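Local coordinates for beta-lactamase-related domain-containing protein (Bacteroides dorei DSM 17855, PDB 5TGF), which is of unconfirmed function but probably acts as a serine hydrolase of the beta-lactamase-related family and can bind calcium, at residues A65-W79 with E227-A239. Residues are numbered along the deposited sequence; the frame is centred on the assembly and turned at random.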
loop_
_atom_site.group_PDB
_atom_site.type_symbol
_atom_site.label_atom_id
_atom_site.label_comp_id
_atom_site.label_asym_id
_atom_site.label_seq_id
_atom_site.Cartn_x
_atom_site.Cartn_y
_atom_site.Cartn_z
ATOM N N ALA A 65 -6.381 1.084 2.245
ATOM C CA ALA A 65 -7.436 0.984 1.241
ATOM C C ALA A 65 -8.421 -0.164 1.576
ATOM O O ALA A 65 -9.640 -0.022 1.370
ATOM C CB ALA A 65 -6.831 0.766 -0.136
ATOM N N ALA A 66 -7.899 -1.271 2.079
ATOM C CA ALA A 66 -8.765 -2.392 2.523
ATOM C C ALA A 66 -9.675 -2.026 3.721
ATOM O O ALA A 66 -10.834 -2.455 3.759
ATOM C CB ALA A 66 -7.939 -3.611 2.844
ATOM N N VAL A 67 -9.190 -1.209 4.661
ATOM C CA VAL A 67 -10.028 -0.772 5.776
ATOM C C VAL A 67 -11.199 0.074 5.225
ATOM O O VAL A 67 -12.365 -0.140 5.572
ATOM C CB VAL A 67 -9.225 0.036 6.809
ATOM C CG1 VAL A 67 -10.130 0.593 7.899
ATOM C CG2 VAL A 67 -8.132 -0.809 7.435
ATOM N N ILE A 68 -10.883 1.004 4.327
ATOM C CA ILE A 68 -11.890 1.837 3.698
ATOM C C ILE A 68 -12.865 0.994 2.843
ATOM O O ILE A 68 -14.079 1.212 2.898
ATOM C CB ILE A 68 -11.257 2.979 2.869
ATOM C CG1 ILE A 68 -10.401 3.875 3.769
ATOM C CG2 ILE A 68 -12.324 3.759 2.081
ATOM C CD1 ILE A 68 -9.562 4.873 3.002
ATOM N N GLY A 69 -12.345 0.018 2.111
ATOM C CA GLY A 69 -13.207 -0.918 1.404
ATOM C C GLY A 69 -14.186 -1.671 2.333
ATOM O O GLY A 69 -15.336 -1.942 1.954
ATOM N N ALA A 70 -13.757 -2.031 3.521
ATOM C CA ALA A 70 -14.657 -2.715 4.471
ATOM C C ALA A 70 -15.783 -1.774 4.980
ATOM O O ALA A 70 -16.923 -2.201 5.232
ATOM C CB ALA A 70 -13.871 -3.311 5.616
ATOM N N VAL A 71 -15.481 -0.490 5.049
ATOM C CA VAL A 71 -16.474 0.514 5.382
ATOM C C VAL A 71 -17.434 0.725 4.222
ATOM O O VAL A 71 -18.661 0.793 4.417
ATOM C CB VAL A 71 -15.788 1.845 5.807
ATOM C CG1 VAL A 71 -16.801 2.952 6.007
ATOM C CG2 VAL A 71 -14.967 1.619 7.062
ATOM N N VAL A 72 -16.909 0.798 3.002
ATOM C CA VAL A 72 -17.747 0.900 1.821
ATOM C C VAL A 72 -18.728 -0.282 1.742
ATOM O O VAL A 72 -19.865 -0.100 1.350
ATOM C CB VAL A 72 -16.907 0.996 0.547
ATOM C CG1 VAL A 72 -17.722 0.684 -0.713
ATOM C CG2 VAL A 72 -16.247 2.374 0.476
ATOM N N ASP A 73 -18.262 -1.462 2.098
ATOM C CA ASP A 73 -19.103 -2.653 2.102
ATOM C C ASP A 73 -20.282 -2.562 3.108
ATOM O O ASP A 73 -21.311 -3.189 2.888
ATOM C CB ASP A 73 -18.256 -3.903 2.391
ATOM C CG ASP A 73 -17.381 -4.328 1.198
ATOM O OD1 ASP A 73 -17.522 -3.760 0.092
ATOM O OD2 ASP A 73 -16.519 -5.219 1.372
ATOM N N ARG A 74 -20.102 -1.832 4.201
ATOM C CA ARG A 74 -21.039 -1.810 5.356
ATOM C C ARG A 74 -21.921 -0.544 5.476
ATOM O O ARG A 74 -22.746 -0.463 6.384
ATOM C CB ARG A 74 -20.255 -1.919 6.664
ATOM C CG ARG A 74 -19.734 -3.292 6.978
ATOM C CD ARG A 74 -18.716 -3.207 8.103
ATOM N NE ARG A 74 -18.281 -4.521 8.553
ATOM C CZ ARG A 74 -17.488 -5.322 7.867
ATOM N NH1 ARG A 74 -17.000 -4.955 6.684
ATOM N NH2 ARG A 74 -17.157 -6.494 8.377
ATOM N N THR A 75 -21.678 0.470 4.661
ATOM C CA THR A 75 -22.326 1.782 4.828
ATOM C C THR A 75 -22.728 2.319 3.460
ATOM O O THR A 75 -22.495 1.686 2.447
ATOM C CB THR A 75 -21.379 2.798 5.491
ATOM O OG1 THR A 75 -20.256 3.021 4.631
ATOM C CG2 THR A 75 -20.908 2.331 6.875
ATOM N N ASP A 76 -23.341 3.498 3.430
ATOM C CA ASP A 76 -23.636 4.202 2.186
ATOM C C ASP A 76 -22.396 4.882 1.560
ATOM O O ASP A 76 -22.484 5.453 0.483
ATOM C CB ASP A 76 -24.722 5.257 2.457
ATOM C CG ASP A 76 -25.230 5.944 1.187
ATOM O OD1 ASP A 76 -25.701 5.263 0.255
ATOM O OD2 ASP A 76 -25.179 7.182 1.131
ATOM N N LEU A 77 -21.244 4.806 2.217
ATOM C CA LEU A 77 -19.984 5.303 1.612
ATOM C C LEU A 77 -19.690 4.544 0.335
ATOM O O LEU A 77 -19.842 3.315 0.285
ATOM C CB LEU A 77 -18.818 5.135 2.595
ATOM C CG LEU A 77 -17.501 5.745 2.108
ATOM C CD1 LEU A 77 -17.592 7.275 2.012
ATOM C CD2 LEU A 77 -16.396 5.335 3.065
ATOM N N SER A 78 -19.340 5.275 -0.718
ATOM C CA SER A 78 -19.100 4.679 -2.022
ATOM C C SER A 78 -17.857 5.292 -2.678
ATOM O O SER A 78 -17.521 6.433 -2.427
ATOM C CB SER A 78 -20.325 4.863 -2.918
ATOM O OG SER A 78 -19.967 4.956 -4.296
ATOM N N TRP A 79 -17.225 4.532 -3.565
ATOM C CA TRP A 79 -16.002 4.972 -4.229
ATOM C C TRP A 79 -16.198 6.243 -5.038
ATOM O O TRP A 79 -15.250 7.008 -5.249
ATOM C CB TRP A 79 -15.499 3.874 -5.159
ATOM C CG TRP A 79 -15.185 2.587 -4.433
ATOM C CD1 TRP A 79 -15.811 1.399 -4.598
ATOM C CD2 TRP A 79 -14.233 2.401 -3.353
ATOM N NE1 TRP A 79 -15.252 0.455 -3.749
ATOM C CE2 TRP A 79 -14.307 1.058 -2.958
ATOM C CE3 TRP A 79 -13.364 3.251 -2.676
ATOM C CZ2 TRP A 79 -13.486 0.518 -1.964
ATOM C CZ3 TRP A 79 -12.536 2.724 -1.673
ATOM C CH2 TRP A 79 -12.601 1.355 -1.331
ATOM N N GLU A 227 -16.453 -13.430 4.927
ATOM C CA GLU A 227 -16.256 -12.454 3.873
ATOM C C GLU A 227 -15.676 -11.177 4.492
ATOM O O GLU A 227 -16.400 -10.367 5.051
ATOM C CB GLU A 227 -17.588 -12.152 3.185
ATOM C CG GLU A 227 -17.436 -11.422 1.866
ATOM C CD GLU A 227 -18.692 -11.484 0.997
ATOM O OE1 GLU A 227 -19.587 -10.657 1.246
ATOM O OE2 GLU A 227 -18.783 -12.347 0.078
ATOM N N ILE A 228 -14.370 -10.998 4.386
ATOM C CA ILE A 228 -13.716 -9.834 5.018
ATOM C C ILE A 228 -13.902 -8.602 4.131
ATOM O O ILE A 228 -14.226 -7.513 4.606
ATOM C CB ILE A 228 -12.220 -10.119 5.284
ATOM C CG1 ILE A 228 -12.061 -11.398 6.104
ATOM C CG2 ILE A 228 -11.560 -8.910 5.953
ATOM C CD1 ILE A 228 -12.778 -11.351 7.429
ATOM N N LEU A 229 -13.743 -8.793 2.834
ATOM C CA LEU A 229 -14.139 -7.817 1.835
ATOM C C LEU A 229 -15.019 -8.511 0.803
ATOM O O LEU A 229 -14.808 -9.678 0.484
ATOM C CB LEU A 229 -12.880 -7.257 1.132
ATOM C CG LEU A 229 -11.995 -6.346 2.009
ATOM C CD1 LEU A 229 -10.677 -6.097 1.264
ATOM C CD2 LEU A 229 -12.732 -5.048 2.355
ATOM N N LYS A 230 -15.947 -7.769 0.223
ATOM C CA LYS A 230 -16.714 -8.296 -0.899
ATOM C C LYS A 230 -15.853 -8.480 -2.147
ATOM O O LYS A 230 -14.930 -7.691 -2.397
ATOM C CB LYS A 230 -17.860 -7.365 -1.208
ATOM C CG LYS A 230 -18.885 -7.308 -0.112
ATOM C CD LYS A 230 -20.190 -6.817 -0.686
ATOM C CE LYS A 230 -21.188 -6.522 0.422
ATOM N NZ LYS A 230 -21.381 -5.057 0.535
ATOM N N PRO A 231 -16.120 -9.533 -2.933
ATOM C CA PRO A 231 -15.321 -9.777 -4.129
ATOM C C PRO A 231 -15.253 -8.582 -5.046
ATOM O O PRO A 231 -14.165 -8.276 -5.576
ATOM C CB PRO A 231 -16.058 -10.936 -4.824
ATOM C CG PRO A 231 -16.811 -11.616 -3.742
ATOM C CD PRO A 231 -17.202 -10.533 -2.778
ATOM N N GLU A 232 -16.370 -7.863 -5.198
ATOM C CA GLU A 232 -16.383 -6.677 -6.058
ATOM C C GLU A 232 -15.474 -5.556 -5.557
ATOM O O GLU A 232 -14.946 -4.773 -6.334
ATOM C CB GLU A 232 -17.801 -6.125 -6.252
ATOM C CG GLU A 232 -18.557 -5.836 -4.974
ATOM C CD GLU A 232 -19.440 -7.008 -4.529
ATOM O OE1 GLU A 232 -19.094 -8.193 -4.810
ATOM O OE2 GLU A 232 -20.457 -6.720 -3.856
ATOM N N THR A 233 -15.340 -5.464 -4.248
ATOM C CA THR A 233 -14.508 -4.436 -3.615
ATOM C C THR A 233 -13.031 -4.707 -3.898
ATOM O O THR A 233 -12.317 -3.804 -4.323
ATOM C CB THR A 233 -14.806 -4.405 -2.132
ATOM O OG1 THR A 233 -16.196 -4.074 -1.963
ATOM C CG2 THR A 233 -13.889 -3.392 -1.393
ATOM N N VAL A 234 -12.618 -5.960 -3.740
ATOM C CA VAL A 234 -11.251 -6.347 -4.096
ATOM C C VAL A 234 -10.966 -6.070 -5.580
ATOM O O VAL A 234 -9.876 -5.557 -5.931
ATOM C CB VAL A 234 -10.934 -7.812 -3.729
ATOM C CG1 VAL A 234 -9.488 -8.123 -4.066
ATOM C CG2 VAL A 234 -11.196 -8.076 -2.248
ATOM N N GLN A 235 -11.925 -6.395 -6.460
ATOM C CA GLN A 235 -11.758 -6.129 -7.883
ATOM C C GLN A 235 -11.597 -4.632 -8.186
ATOM O O GLN A 235 -10.706 -4.230 -8.955
ATOM C CB GLN A 235 -12.895 -6.729 -8.705
ATOM C CG GLN A 235 -12.833 -8.244 -8.787
ATOM C CD GLN A 235 -11.497 -8.745 -9.343
ATOM O OE1 GLN A 235 -10.680 -9.326 -8.615
ATOM N NE2 GLN A 235 -11.245 -8.470 -10.626
ATOM N N THR A 236 -12.399 -3.814 -7.527
ATOM C CA THR A 236 -12.332 -2.352 -7.696
ATOM C C THR A 236 -10.982 -1.808 -7.176
ATOM O O THR A 236 -10.399 -0.936 -7.809
ATOM C CB THR A 236 -13.504 -1.656 -6.981
ATOM O OG1 THR A 236 -14.734 -2.026 -7.649
ATOM C CG2 THR A 236 -13.359 -0.125 -7.014
HETATM N N MSE A 237 -10.476 -2.362 -6.074
HETATM C CA MSE A 237 -9.175 -1.948 -5.552
HETATM C C MSE A 237 -8.058 -2.214 -6.552
HETATM O O MSE A 237 -7.012 -1.544 -6.524
HETATM C CB MSE A 237 -8.883 -2.676 -4.226
HETATM C CG MSE A 237 -9.718 -2.210 -3.013
HETATM SE SE MSE A 237 -9.471 -3.523 -1.552
HETATM C CE MSE A 237 -7.566 -3.125 -1.130
ATOM N N GLN A 238 -8.217 -3.270 -7.337
ATOM C CA GLN A 238 -7.221 -3.720 -8.332
ATOM C C GLN A 238 -7.427 -3.174 -9.737
ATOM O O GLN A 238 -6.594 -3.429 -10.621
ATOM C CB GLN A 238 -7.183 -5.257 -8.340
ATOM C CG GLN A 238 -6.763 -5.832 -7.007
ATOM C CD GLN A 238 -6.727 -7.353 -6.964
ATOM O OE1 GLN A 238 -6.909 -8.027 -7.987
ATOM N NE2 GLN A 238 -6.385 -7.898 -5.803
ATOM N N ALA A 239 -8.518 -2.443 -9.961
ATOM C CA ALA A 239 -8.833 -1.894 -11.285
ATOM C C ALA A 239 -8.022 -0.631 -11.560
ATOM O O ALA A 239 -7.501 -0.009 -10.658
ATOM C CB ALA A 239 -10.326 -1.545 -11.393
HETATM O O HOH W 1 -16.498 -6.070 4.122
HETATM O O HOH W 2 -14.356 -6.853 7.469
HETATM O O HOH W 3 -16.943 -1.892 -3.515
#
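D73 carries the polar part of the contact. Its OD2 accepts a nearly straight bond from K230 N (2.9 Å, 173° at the hydrogen), although the donor stands 37° out of the carboxylate plane. T233 OG1 donates to D73 OD1, at a separation (2.5 Å) so short that its exact length is doubtful. K230, the N-cap residue of helix 231-238, runs its chain back alongside D73 and bends at its end, placing NZ on the in-plane lone pair of backbone D73 O, 3.0 Å away. Water extends the network: one molecule bridges D73 OD2 and I228 O, another W79 NE1 and T233 OG1.

Among buried apolar groups, L229 CD2 reaches A70 CB at 3.9 Å, while selenomethionine M237, bent at chi3, brings CE to A66 CB at 4.0 Å. At G69 the lack of a side chain lets T233 CG2 come within 3.8 Å of CA.

Nearer the surface, T236 CG2 makes a CH-pi contact over the five-membered ring of W79, and T233 CG2 meets the indole edge.

The axes of 65-74 and 231-238 approach to 10.1 Å, N-to-C directions 137° apart, within the helical part of a beta-lactamase-like fold; A65 lies close to its probable SxxK motif, and V72, T75 and L77 bind calcium in a structure of this protein, though no ion is bound here.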